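Local coordinates for L-Ala-D/L-Glu Epimerase (Escherichia coli, PDB 1JPD), which belongs to the enolase superfamily of enzymes, in which a smaller N-terminal domain caps a barrel-shaped C-terminal domain of the TIM-barrel type, at residues R5-F10 with S67-L72; M62-S67 with I84-A89; A89-L94 with L257-A262; T45-P50 with S283-A288; L274-M279 with L290-Q295. All blocks are in the same frame, centred on the assembly; numbering follows the deposited sequence.

Contact 1 (R5-F10 with S67-L72)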
# COMPACT_ATOMS: atom_id res chain seq x y z
N ARG A 5 3.44 27.98 -11.28
CA ARG A 5 2.85 27.47 -10.04
C ARG A 5 3.54 27.90 -8.75
O ARG A 5 4.69 28.31 -8.75
CB ARG A 5 2.84 25.94 -10.08
CG ARG A 5 2.25 25.30 -11.32
CD ARG A 5 2.75 23.87 -11.44
NE ARG A 5 2.19 23.14 -12.58
CZ ARG A 5 2.77 22.09 -13.14
NH1 ARG A 5 3.94 21.65 -12.67
NH2 ARG A 5 2.20 21.47 -14.17
N THR A 6 2.81 27.78 -7.64
CA THR A 6 3.33 28.10 -6.32
C THR A 6 3.35 26.79 -5.53
O THR A 6 2.43 25.98 -5.63
CB THR A 6 2.44 29.14 -5.59
OG1 THR A 6 1.11 28.63 -5.44
CG2 THR A 6 2.39 30.44 -6.38
N VAL A 7 4.41 26.57 -4.75
CA VAL A 7 4.53 25.33 -3.99
C VAL A 7 4.59 25.54 -2.49
O VAL A 7 5.30 26.42 -2.00
CB VAL A 7 5.81 24.55 -4.41
CG1 VAL A 7 5.93 23.27 -3.60
CG2 VAL A 7 5.76 24.22 -5.89
N LYS A 8 3.83 24.73 -1.76
CA LYS A 8 3.81 24.80 -0.31
C LYS A 8 4.09 23.39 0.19
O LYS A 8 3.42 22.43 -0.22
CB LYS A 8 2.44 25.26 0.21
CG LYS A 8 2.14 26.74 -0.02
CD LYS A 8 0.70 27.06 0.37
CE LYS A 8 0.30 28.47 -0.03
NZ LYS A 8 -1.17 28.68 0.12
N VAL A 9 5.09 23.26 1.05
CA VAL A 9 5.47 21.97 1.60
C VAL A 9 5.39 22.04 3.11
O VAL A 9 5.97 22.93 3.72
CB VAL A 9 6.90 21.60 1.18
CG1 VAL A 9 7.34 20.31 1.85
CG2 VAL A 9 6.97 21.44 -0.33
N PHE A 10 4.64 21.13 3.70
CA PHE A 10 4.54 21.11 5.15
C PHE A 10 4.40 19.70 5.72
O PHE A 10 3.84 18.80 5.09
CB PHE A 10 3.40 22.03 5.64
CG PHE A 10 2.07 21.77 4.99
CD1 PHE A 10 1.11 21.00 5.63
CD2 PHE A 10 1.77 22.32 3.75
CE1 PHE A 10 -0.14 20.79 5.05
CE2 PHE A 10 0.53 22.10 3.15
CZ PHE A 10 -0.43 21.34 3.81
N SER A 67 14.38 20.60 -3.33
CA SER A 67 15.37 20.49 -4.40
C SER A 67 14.75 20.61 -5.78
O SER A 67 15.45 20.92 -6.74
CB SER A 67 16.10 19.15 -4.31
OG SER A 67 15.44 18.18 -5.10
N VAL A 68 13.46 20.37 -5.89
CA VAL A 68 12.84 20.45 -7.20
C VAL A 68 11.70 21.48 -7.27
O VAL A 68 10.94 21.52 -8.24
CB VAL A 68 12.35 19.05 -7.66
CG1 VAL A 68 11.07 18.67 -6.94
CG2 VAL A 68 12.17 19.04 -9.16
N VAL A 69 11.60 22.31 -6.23
CA VAL A 69 10.58 23.35 -6.19
C VAL A 69 10.73 24.33 -7.36
O VAL A 69 9.75 24.65 -8.03
CB VAL A 69 10.64 24.15 -4.87
CG1 VAL A 69 9.77 25.39 -4.96
CG2 VAL A 69 10.17 23.27 -3.71
N PRO A 70 11.96 24.81 -7.62
CA PRO A 70 12.20 25.75 -8.73
C PRO A 70 11.65 25.22 -10.05
O PRO A 70 10.97 25.94 -10.79
CB PRO A 70 13.71 25.88 -8.75
CG PRO A 70 14.06 25.80 -7.31
CD PRO A 70 13.20 24.65 -6.83
N GLN A 71 11.94 23.96 -10.35
CA GLN A 71 11.48 23.31 -11.58
C GLN A 71 9.97 23.07 -11.57
O GLN A 71 9.34 22.96 -12.62
CB GLN A 71 12.23 21.99 -11.77
CG GLN A 71 13.74 22.17 -11.81
CD GLN A 71 14.47 21.30 -10.80
OE1 GLN A 71 14.61 20.09 -11.00
NE2 GLN A 71 14.93 21.91 -9.72
N LEU A 72 9.39 22.99 -10.37
CA LEU A 72 7.95 22.78 -10.21
C LEU A 72 7.17 24.04 -10.57
O LEU A 72 6.02 23.97 -11.02
CB LEU A 72 7.62 22.39 -8.76
CG LEU A 72 7.73 20.93 -8.33
CD1 LEU A 72 7.77 20.86 -6.82
CD2 LEU A 72 6.56 20.13 -8.89
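Arg5 lays its side chain beside the carbonyl oxygen of Leu72, while two residues on, in the strand, Val7 packs against Val69 and Leu72 of the short helix that begins at Val69. The arginine can be followed atom by atom. Its CB lies 3.9 Å from Leu72 O, CG stays at a similar distance, and CD comes nearest, 3.3 Å from Leu72 O. With CG beside the backbone N (chi1 -51°) and the chain extended from there to NE, the methylene stem passes the oxygen lengthwise and carries the guanidinium beyond it. NH1 remains 3.5 Å from Leu72 O, which sits at the edge of the guanidinium, near its plane. The firm partners of the charged end lie further on: NE forms a salt bridge with Glu39, and NH1 gives a hydrogen bond to the carbonyl oxygen of Leu76. Leu98 and Leu101 of helix 89-104 also touch the arginine.

Val7 does the apolar work. Its CG2 touches Leu72 CB at 3.9 Å and Leu72 CD1 at 4.0 Å, the two side chains crossing at about a right angle, and its CB faces Val69 CG1 at 4.1 Å. A branched residue suits this place, because the extended strand accommodates branching at CB, and CG2 can meet Leu72 while CB faces Val69. The contact thus combines a greasy patch with a long, charge-tipped arm: Val7 packs on Val69 and Leu72, and the arginine bonds to the Leu76 carbonyl and the Glu39 carboxylate, with Leu72 O merely packed beside it.

Contact 2 (M62-S67 with I84-A89)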
# COMPACT_ATOMS: atom_id res chain seq x y z
N MET A 62 11.51 16.09 2.64
CA MET A 62 11.22 17.50 2.41
C MET A 62 12.37 18.11 1.62
O MET A 62 12.16 18.91 0.71
CB MET A 62 11.02 18.25 3.73
CG MET A 62 9.72 17.88 4.41
SD MET A 62 9.43 18.82 5.90
CE MET A 62 8.85 20.36 5.17
N ALA A 63 13.59 17.70 1.95
CA ALA A 63 14.76 18.20 1.24
C ALA A 63 14.67 17.84 -0.25
O ALA A 63 14.95 18.68 -1.11
CB ALA A 63 16.03 17.61 1.85
N GLN A 64 14.28 16.60 -0.55
CA GLN A 64 14.17 16.18 -1.95
C GLN A 64 13.13 16.99 -2.70
O GLN A 64 13.33 17.34 -3.86
CB GLN A 64 13.79 14.70 -2.06
CG GLN A 64 14.78 13.72 -1.45
CD GLN A 64 14.37 12.28 -1.70
OE1 GLN A 64 14.35 11.81 -2.84
NE2 GLN A 64 14.02 11.58 -0.63
N ILE A 65 12.02 17.30 -2.03
CA ILE A 65 10.96 18.07 -2.68
C ILE A 65 11.43 19.50 -2.97
O ILE A 65 11.28 19.99 -4.10
CB ILE A 65 9.65 18.09 -1.82
CG1 ILE A 65 9.16 16.65 -1.60
CG2 ILE A 65 8.56 18.89 -2.54
CD1 ILE A 65 7.85 16.53 -0.87
N MET A 66 12.01 20.15 -1.96
CA MET A 66 12.50 21.52 -2.13
C MET A 66 13.45 21.54 -3.32
O MET A 66 13.32 22.37 -4.22
CB MET A 66 13.27 21.99 -0.90
CG MET A 66 12.50 21.98 0.41
SD MET A 66 10.85 22.68 0.28
CE MET A 66 11.18 24.26 -0.51
N SER A 67 14.38 20.60 -3.33
CA SER A 67 15.37 20.49 -4.40
C SER A 67 14.75 20.61 -5.78
O SER A 67 15.45 20.92 -6.74
CB SER A 67 16.10 19.15 -4.31
OG SER A 67 15.44 18.18 -5.10
N ILE A 84 13.55 13.29 -12.87
CA ILE A 84 14.24 14.14 -11.90
C ILE A 84 14.51 13.46 -10.55
O ILE A 84 15.66 13.35 -10.12
CB ILE A 84 13.45 15.44 -11.61
CG1 ILE A 84 13.41 16.32 -12.85
CG2 ILE A 84 14.09 16.20 -10.44
CD1 ILE A 84 12.61 17.60 -12.66
N LEU A 85 13.45 13.01 -9.88
CA LEU A 85 13.60 12.35 -8.58
C LEU A 85 13.48 10.84 -8.69
O LEU A 85 12.87 10.31 -9.61
CB LEU A 85 12.54 12.86 -7.60
CG LEU A 85 12.48 14.34 -7.24
CD1 LEU A 85 11.30 14.56 -6.31
CD2 LEU A 85 13.78 14.77 -6.56
N PRO A 86 14.10 10.11 -7.74
CA PRO A 86 14.02 8.65 -7.77
C PRO A 86 12.70 8.21 -7.11
O PRO A 86 12.03 9.02 -6.47
CB PRO A 86 15.24 8.23 -6.95
CG PRO A 86 15.34 9.32 -5.92
CD PRO A 86 15.09 10.58 -6.75
N ALA A 87 12.32 6.95 -7.28
CA ALA A 87 11.08 6.47 -6.67
C ALA A 87 11.24 6.57 -5.15
O ALA A 87 12.28 6.20 -4.61
CB ALA A 87 10.81 5.04 -7.08
N GLY A 88 10.21 7.07 -4.48
CA GLY A 88 10.26 7.22 -3.03
C GLY A 88 9.15 8.15 -2.57
O GLY A 88 8.39 8.66 -3.39
N ALA A 89 9.06 8.39 -1.26
CA ALA A 89 8.00 9.26 -0.73
C ALA A 89 7.96 10.66 -1.34
O ALA A 89 6.88 11.20 -1.59
CB ALA A 89 8.13 9.37 0.78
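Leu85 and Gln64 meet where the loop ahead of helix 89-104 passes helix 58-66, and the two ends of this meeting differ in character. The closer-packed part belongs to Leu85, a buried residue whose CD2 methyl rests 3.8 Å from Gln64 O and 4.1 Å from Ser67 OG. Its CG stands beside the backbone N (chi1 -61°) and the chain then runs straight on, which delivers one methyl to the Gln64 carbonyl. Leu85 also packs on Leu94 of helix 89-104, so this leucine fills the angle between two helices; a branched aliphatic chain suits that place.

The polar atoms it touches already have a partner in each other. Ser67 OG donates to Gln64 O over 2.6 Å, approaching that oxygen tilted 27° from the carbonyl plane. A serine is apt here, since its short hydroxyl can fold back on a carbonyl oxygen three residues earlier.

Toward solvent the packing is looser. Gln64 extends its chain from the helix and brings OE1 to 4.1 Å from Pro86 CG, with the ring's CD only slightly farther away, the two side chains crossing obliquely. Pro86 is exposed, and this touch is van der Waals only, while the foot of the glutamine rests on Ala90.

Chemically, then, the contact depends on shape more than on polarity: a leucine methyl covers a carbonyl oxygen that a serine hydroxyl has engaged, and at the exposed border the proline ring meets only the amide oxygen of Gln64 from the helical segment.

Contact 3 (A89-L94 with L257-A262)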
# COMPACT_ATOMS: atom_id res chain seq x y z
N ALA A 89 9.06 8.39 -1.26
CA ALA A 89 8.00 9.26 -0.73
C ALA A 89 7.96 10.66 -1.34
O ALA A 89 6.88 11.20 -1.59
CB ALA A 89 8.13 9.37 0.78
N ALA A 90 9.13 11.26 -1.56
CA ALA A 90 9.19 12.60 -2.12
C ALA A 90 8.50 12.64 -3.48
O ALA A 90 7.57 13.42 -3.68
CB ALA A 90 10.65 13.07 -2.26
N ARG A 91 8.94 11.80 -4.40
CA ARG A 91 8.32 11.82 -5.71
C ARG A 91 6.83 11.50 -5.62
O ARG A 91 6.04 12.01 -6.41
CB ARG A 91 9.00 10.84 -6.67
CG ARG A 91 8.58 11.06 -8.12
CD ARG A 91 9.38 10.20 -9.09
NE ARG A 91 8.94 8.81 -9.12
CZ ARG A 91 9.51 7.86 -9.86
NH1 ARG A 91 10.56 8.16 -10.62
NH2 ARG A 91 9.04 6.62 -9.83
N ASN A 92 6.45 10.67 -4.65
CA ASN A 92 5.05 10.30 -4.49
C ASN A 92 4.18 11.52 -4.20
O ASN A 92 3.12 11.70 -4.81
CB ASN A 92 4.89 9.26 -3.38
CG ASN A 92 3.46 8.75 -3.28
OD1 ASN A 92 2.77 8.59 -4.29
ND2 ASN A 92 3.02 8.47 -2.05
N ALA A 93 4.62 12.37 -3.27
CA ALA A 93 3.85 13.56 -2.93
C ALA A 93 3.71 14.48 -4.16
O ALA A 93 2.62 14.96 -4.46
CB ALA A 93 4.51 14.32 -1.80
N LEU A 94 4.81 14.69 -4.88
CA LEU A 94 4.76 15.56 -6.05
C LEU A 94 3.93 14.98 -7.19
O LEU A 94 3.09 15.68 -7.77
CB LEU A 94 6.18 15.85 -6.55
CG LEU A 94 7.00 16.64 -5.54
CD1 LEU A 94 8.41 16.85 -6.07
CD2 LEU A 94 6.32 17.97 -5.26
N LEU A 257 1.59 7.72 -8.39
CA LEU A 257 0.58 6.98 -9.14
C LEU A 257 1.08 6.63 -10.54
O LEU A 257 0.78 5.55 -11.06
CB LEU A 257 -0.71 7.80 -9.23
CG LEU A 257 -1.93 7.27 -9.98
CD1 LEU A 257 -2.36 5.92 -9.43
CD2 LEU A 257 -3.06 8.28 -9.85
N THR A 258 1.84 7.52 -11.15
CA THR A 258 2.33 7.25 -12.50
C THR A 258 3.11 5.94 -12.60
O THR A 258 2.86 5.14 -13.50
CB THR A 258 3.22 8.40 -13.00
OG1 THR A 258 2.50 9.64 -12.90
CG2 THR A 258 3.61 8.16 -14.45
N GLU A 259 4.05 5.72 -11.68
CA GLU A 259 4.83 4.49 -11.70
C GLU A 259 3.96 3.32 -11.26
O GLU A 259 4.08 2.21 -11.80
CB GLU A 259 6.05 4.61 -10.79
CG GLU A 259 6.98 3.40 -10.80
CD GLU A 259 7.59 3.12 -12.17
OE1 GLU A 259 7.69 4.07 -12.97
OE2 GLU A 259 7.98 1.96 -12.44
N ALA A 260 3.09 3.55 -10.29
CA ALA A 260 2.21 2.49 -9.82
C ALA A 260 1.41 1.93 -11.00
O ALA A 260 1.35 0.72 -11.18
CB ALA A 260 1.26 3.03 -8.74
N LEU A 261 0.81 2.82 -11.79
CA LEU A 261 0.03 2.41 -12.96
C LEU A 261 0.87 1.61 -13.95
O LEU A 261 0.44 0.55 -14.43
CB LEU A 261 -0.57 3.64 -13.66
CG LEU A 261 -1.73 4.34 -12.93
CD1 LEU A 261 -2.02 5.69 -13.55
CD2 LEU A 261 -2.96 3.45 -12.97
N ALA A 262 2.05 2.11 -14.27
CA ALA A 262 2.93 1.43 -15.20
C ALA A 262 3.39 0.09 -14.62
O ALA A 262 3.67 -0.85 -15.36
CB ALA A 262 4.14 2.30 -15.52
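Arg91 NH2 reaches across to the second helix, 3.7 Å from Glu259 CB, yet its hydrogen bond goes to the carbonyl oxygen of Thr254. NE of the same arginine bonds to the carbonyl oxygen of Gly255, and the two donors therefore hold the guanidinium against the backbone that leads into helix 257-269. Arg91 CG is anti to the backbone N (chi1 -167°), and a bend at chi3 turns the group toward these carbonyls. Arginine suits this place, being long enough to reach both.

Glu259 offers chiefly its methylenes: CB and CG approach NH2 obliquely, and the guanidinium and carboxylate planes are 38° apart. Opposite charges are near, Arg91 NH2 and Glu259 OE1 being 4.3 Å apart, but this is probably a weak attraction only, since OE1 lies well out of the guanidinium plane and no N-H points at it. OE2 has its own salt bridge with Arg234.

The next residue, Asn92, has OD1 4.4 Å from Leu257 N, too far to count as a bond, while its ND2 is held by Asp252. Helix 89-104 packed on a helix of the barrel is consistent with the docking of the N-terminal domain on the barrel in the enolase superfamily.

Contact 4 (T45-P50 with S283-A288)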
# COMPACT_ATOMS: atom_id res chain seq x y z
N THR A 45 -3.17 18.85 -4.34
CA THR A 45 -2.57 18.39 -3.10
C THR A 45 -2.13 16.94 -3.14
O THR A 45 -2.88 16.05 -3.53
CB THR A 45 -3.53 18.59 -1.92
OG1 THR A 45 -3.85 19.98 -1.81
CG2 THR A 45 -2.89 18.11 -0.63
N GLY A 46 -0.89 16.71 -2.74
CA GLY A 46 -0.34 15.37 -2.73
C GLY A 46 0.28 15.05 -1.39
O GLY A 46 1.04 15.85 -0.84
N GLU A 47 -0.04 13.88 -0.85
CA GLU A 47 0.51 13.47 0.43
C GLU A 47 1.42 12.26 0.27
O GLU A 47 1.33 11.53 -0.72
CB GLU A 47 -0.63 13.12 1.40
CG GLU A 47 -0.17 12.59 2.74
CD GLU A 47 -1.32 12.23 3.65
OE1 GLU A 47 -2.18 13.11 3.88
OE2 GLU A 47 -1.37 11.08 4.14
N CYS A 48 2.32 12.08 1.23
CA CYS A 48 3.22 10.94 1.22
C CYS A 48 3.66 10.60 2.65
O CYS A 48 3.50 11.41 3.58
CB CYS A 48 4.45 11.21 0.35
SG CYS A 48 5.71 12.25 1.09
N THR A 49 4.18 9.39 2.81
CA THR A 49 4.64 8.93 4.11
C THR A 49 6.06 8.42 4.02
O THR A 49 6.29 7.32 3.53
CB THR A 49 3.74 7.79 4.64
OG1 THR A 49 2.42 8.29 4.84
CG2 THR A 49 4.28 7.25 5.96
N PRO A 50 7.05 9.22 4.46
CA PRO A 50 8.45 8.78 4.40
C PRO A 50 8.58 7.36 4.98
O PRO A 50 8.11 7.08 6.09
CB PRO A 50 9.17 9.83 5.23
CG PRO A 50 8.36 11.06 4.96
CD PRO A 50 6.94 10.55 5.07
N SER A 283 -6.81 10.12 4.43
CA SER A 283 -7.60 9.75 3.26
C SER A 283 -6.99 10.25 1.95
O SER A 283 -7.18 9.65 0.90
CB SER A 283 -9.03 10.28 3.39
OG SER A 283 -9.71 9.62 4.44
N ARG A 284 -6.23 11.35 2.03
CA ARG A 284 -5.61 11.92 0.84
C ARG A 284 -4.77 10.90 0.08
O ARG A 284 -4.81 10.86 -1.15
CB ARG A 284 -4.73 13.12 1.23
CG ARG A 284 -5.52 14.41 1.49
CD ARG A 284 -4.59 15.57 1.86
NE ARG A 284 -3.76 15.21 3.00
CZ ARG A 284 -3.40 16.05 3.96
NH1 ARG A 284 -3.79 17.31 3.93
NH2 ARG A 284 -2.66 15.61 4.97
N ALA A 285 -4.03 10.07 0.80
CA ALA A 285 -3.19 9.07 0.16
C ALA A 285 -3.98 7.90 -0.42
O ALA A 285 -3.60 7.35 -1.45
CB ALA A 285 -2.14 8.56 1.15
N ILE A 286 -5.07 7.52 0.24
CA ILE A 286 -5.88 6.42 -0.26
C ILE A 286 -6.54 6.87 -1.56
O ILE A 286 -6.47 6.17 -2.58
CB ILE A 286 -6.95 6.00 0.76
CG1 ILE A 286 -6.30 5.66 2.10
CG2 ILE A 286 -7.69 4.77 0.26
CD1 ILE A 286 -5.21 4.58 1.99
N SER A 287 -7.16 8.05 -1.54
CA SER A 287 -7.83 8.60 -2.72
C SER A 287 -6.89 8.57 -3.92
O SER A 287 -7.30 8.21 -5.02
CB SER A 287 -8.25 10.06 -2.49
OG SER A 287 -9.20 10.17 -1.44
N ALA A 288 -5.63 8.94 -3.70
CA ALA A 288 -4.64 8.96 -4.77
C ALA A 288 -4.33 7.57 -5.32
O ALA A 288 -3.86 7.44 -6.45
CB ALA A 288 -3.35 9.63 -4.28
O HOH W 1 -2.23 12.31 -1.61
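Glu47 and Arg284 meet nearly at right angles, their carboxylate and guanidinium planes 84° apart. The arginine presents its side, with both NE and NH2 2.8 Å from Glu47 OE1, in a salt bridge that places two nitrogens on one oxygen. That oxygen lies in the guanidinium plane but is approached differently by the two donors: NE comes nearly along its C-O axis, NH2 on the anti side and somewhat out of the carboxylate plane. Thr282 also bonds to OE1, so the oxygen is firmly fixed, while NH2 has a second carboxylate partner in Glu12.

Torsions prepare this meeting. Glu47 has CG anti to the backbone N (chi1 176°) and extends beyond it, projecting straight from the strand; the arginine bends at chi3 to turn NE and NH2 toward Glu47 OE1. Before that bend, Arg284 CD lies 3.9 Å from Thr45 CG2, where the threonine methyl supports the stem. Small Ala285 lets the helix draw close, its CB 4.0 Å from Glu47 OE2. A water accepts from Glu47 N and weakly bonds to Arg284 O, joining the two backbones.

The axes of strand 45-48 and helix 283-288 cross at 103° and approach to 7.5 Å. Here the edge strand 42-48 of the three-stranded antiparallel sheet meets helix 283-289 of the barrel, the seam between capping domain and barrel that marks enolase-superfamily enzymes.

Contact 5 (L274-M279 with L290-Q295)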
# COMPACT_ATOMS: atom_id res chain seq x y z
N LEU A 274 -1.82 -8.77 -8.79
CA LEU A 274 -1.57 -7.52 -8.08
C LEU A 274 -2.33 -7.36 -6.78
O LEU A 274 -3.39 -7.93 -6.57
CB LEU A 274 -1.90 -6.32 -8.97
CG LEU A 274 -1.33 -6.24 -10.39
CD1 LEU A 274 -1.76 -4.91 -11.00
CD2 LEU A 274 0.18 -6.37 -10.36
N MET A 275 -1.76 -6.54 -5.90
CA MET A 275 -2.36 -6.22 -4.63
C MET A 275 -2.08 -4.73 -4.44
O MET A 275 -1.05 -4.24 -4.88
CB MET A 275 -1.71 -7.01 -3.51
CG MET A 275 -2.36 -6.77 -2.18
SD MET A 275 -1.49 -7.55 -0.83
CE MET A 275 -2.28 -6.74 0.53
N LEU A 276 -3.00 -4.00 -3.82
CA LEU A 276 -2.79 -2.57 -3.59
C LEU A 276 -2.66 -2.35 -2.10
O LEU A 276 -3.57 -2.68 -1.34
CB LEU A 276 -3.97 -1.75 -4.14
CG LEU A 276 -3.90 -0.23 -3.96
CD1 LEU A 276 -2.72 0.33 -4.73
CD2 LEU A 276 -5.19 0.43 -4.45
N GLY A 277 -1.52 -1.80 -1.67
CA GLY A 277 -1.30 -1.54 -0.26
C GLY A 277 -1.21 -0.07 0.06
O GLY A 277 -1.47 0.79 -0.78
N CYS A 278 -0.84 0.24 1.30
CA CYS A 278 -0.72 1.63 1.71
C CYS A 278 0.13 1.65 2.95
O CYS A 278 0.44 0.60 3.51
CB CYS A 278 -2.10 2.20 2.05
SG CYS A 278 -2.75 1.57 3.65
N MET A 279 0.51 2.85 3.38
CA MET A 279 1.29 3.04 4.61
C MET A 279 0.29 3.72 5.54
O MET A 279 -0.89 3.85 5.18
CB MET A 279 2.46 3.99 4.36
CG MET A 279 3.34 3.62 3.21
SD MET A 279 4.38 2.23 3.64
CE MET A 279 5.50 2.24 2.29
N LEU A 290 -6.74 4.91 -5.29
CA LEU A 290 -7.96 4.29 -5.81
C LEU A 290 -7.98 3.88 -7.28
O LEU A 290 -8.45 2.79 -7.61
CB LEU A 290 -9.16 5.19 -5.50
CG LEU A 290 -9.42 5.25 -4.00
CD1 LEU A 290 -10.50 6.27 -3.69
CD2 LEU A 290 -9.81 3.86 -3.49
N PRO A 291 -7.47 4.72 -8.19
CA PRO A 291 -7.47 4.36 -9.61
C PRO A 291 -6.98 2.94 -9.90
O PRO A 291 -7.34 2.36 -10.93
CB PRO A 291 -6.56 5.42 -10.23
CG PRO A 291 -6.85 6.62 -9.39
CD PRO A 291 -6.85 6.04 -7.98
N LEU A 292 -6.18 2.38 -9.00
CA LEU A 292 -5.65 1.03 -9.18
C LEU A 292 -6.59 -0.09 -8.72
O LEU A 292 -6.46 -1.23 -9.16
CB LEU A 292 -4.31 0.88 -8.44
CG LEU A 292 -3.12 1.71 -8.93
CD1 LEU A 292 -2.02 1.70 -7.89
CD2 LEU A 292 -2.62 1.14 -10.24
N VAL A 293 -7.54 0.24 -7.85
CA VAL A 293 -8.46 -0.75 -7.30
C VAL A 293 -9.06 -1.78 -8.28
O VAL A 293 -9.04 -2.97 -8.00
CB VAL A 293 -9.61 -0.07 -6.54
CG1 VAL A 293 -10.60 -1.12 -6.05
CG2 VAL A 293 -9.06 0.71 -5.35
N PRO A 294 -9.59 -1.32 -9.42
CA PRO A 294 -10.16 -2.30 -10.36
C PRO A 294 -9.16 -3.29 -10.95
O PRO A 294 -9.56 -4.26 -11.60
CB PRO A 294 -10.81 -1.41 -11.43
CG PRO A 294 -9.94 -0.20 -11.42
CD PRO A 294 -9.73 0.05 -9.94
N GLN A 295 -7.87 -3.07 -10.71
CA GLN A 295 -6.85 -3.98 -11.23
C GLN A 295 -6.28 -4.98 -10.23
O GLN A 295 -5.55 -5.89 -10.62
CB GLN A 295 -5.67 -3.21 -11.81
CG GLN A 295 -5.95 -2.44 -13.06
CD GLN A 295 -4.69 -1.98 -13.73
OE1 GLN A 295 -3.84 -2.79 -14.11
NE2 GLN A 295 -4.55 -0.67 -13.91
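Leu276 is the centre of this contact, spreading its two methyls over neighbouring residues of segment 290-295. CD1 meets Leu292 CD1 at 3.5 Å, and CD2 lies 4.0 Å from Val293 CG2; Leu276 crosses each partner at about a right angle. Both its methyls also approach Leu292 CB. The leucine has CG anti to the backbone N (chi1 179°), which directs the fork at the turn. Two residues earlier, Leu274 CD1 sits 3.9 Å from Gln295 O, an apolar group over a carbonyl. Leucines suit these buried positions because they fill space on the side of the strand facing the turn, whereas Met275 between them points away.

Strand 273-276, helix 283-289 and the parallel strand 298-299 make a beta-alpha-beta crossover of the barrel, and segment 290-295 is its return connection. Leu274 and Leu276 are hydrogen-bonded through their backbones to the returning strand region, at Ser297 and Phe298.

The turn is shaped by 3-10 bonds, Val293 N to Leu290 O at 2.7 Å and Gln295 N to Leu292 O at 2.8 Å, with Pro294, which lacks an N-H, between the two donors. Farther out, Ala264 and Ala267 of helix 257-269 pack on Leu274, and Ala260 and Leu261 on Leu292.

Overall arrangement
Contacts 3 and 5 are the buried ones, contact 3 entirely, whereas contacts 1, 2 and 4 are partly open, with contact 2 reaching exposed residues. Contacts 1 and 2 lie within the N-terminal domain, share Ser67 and are mainly apolar or van der Waals in character. Contact 2 passes Ala89 on to contact 3, which along with contact 4 joins that domain to the barrel; these two interfaces rely on arginines, one bound to backbone carbonyls and the other to a carboxylate. Contact 5 belongs wholly to the barrel and is almost purely aliphatic. It abuts contact 3 through Leu292 and contact 4 through Ile286, while contact 1 lies about 28 Å away, centre to centre.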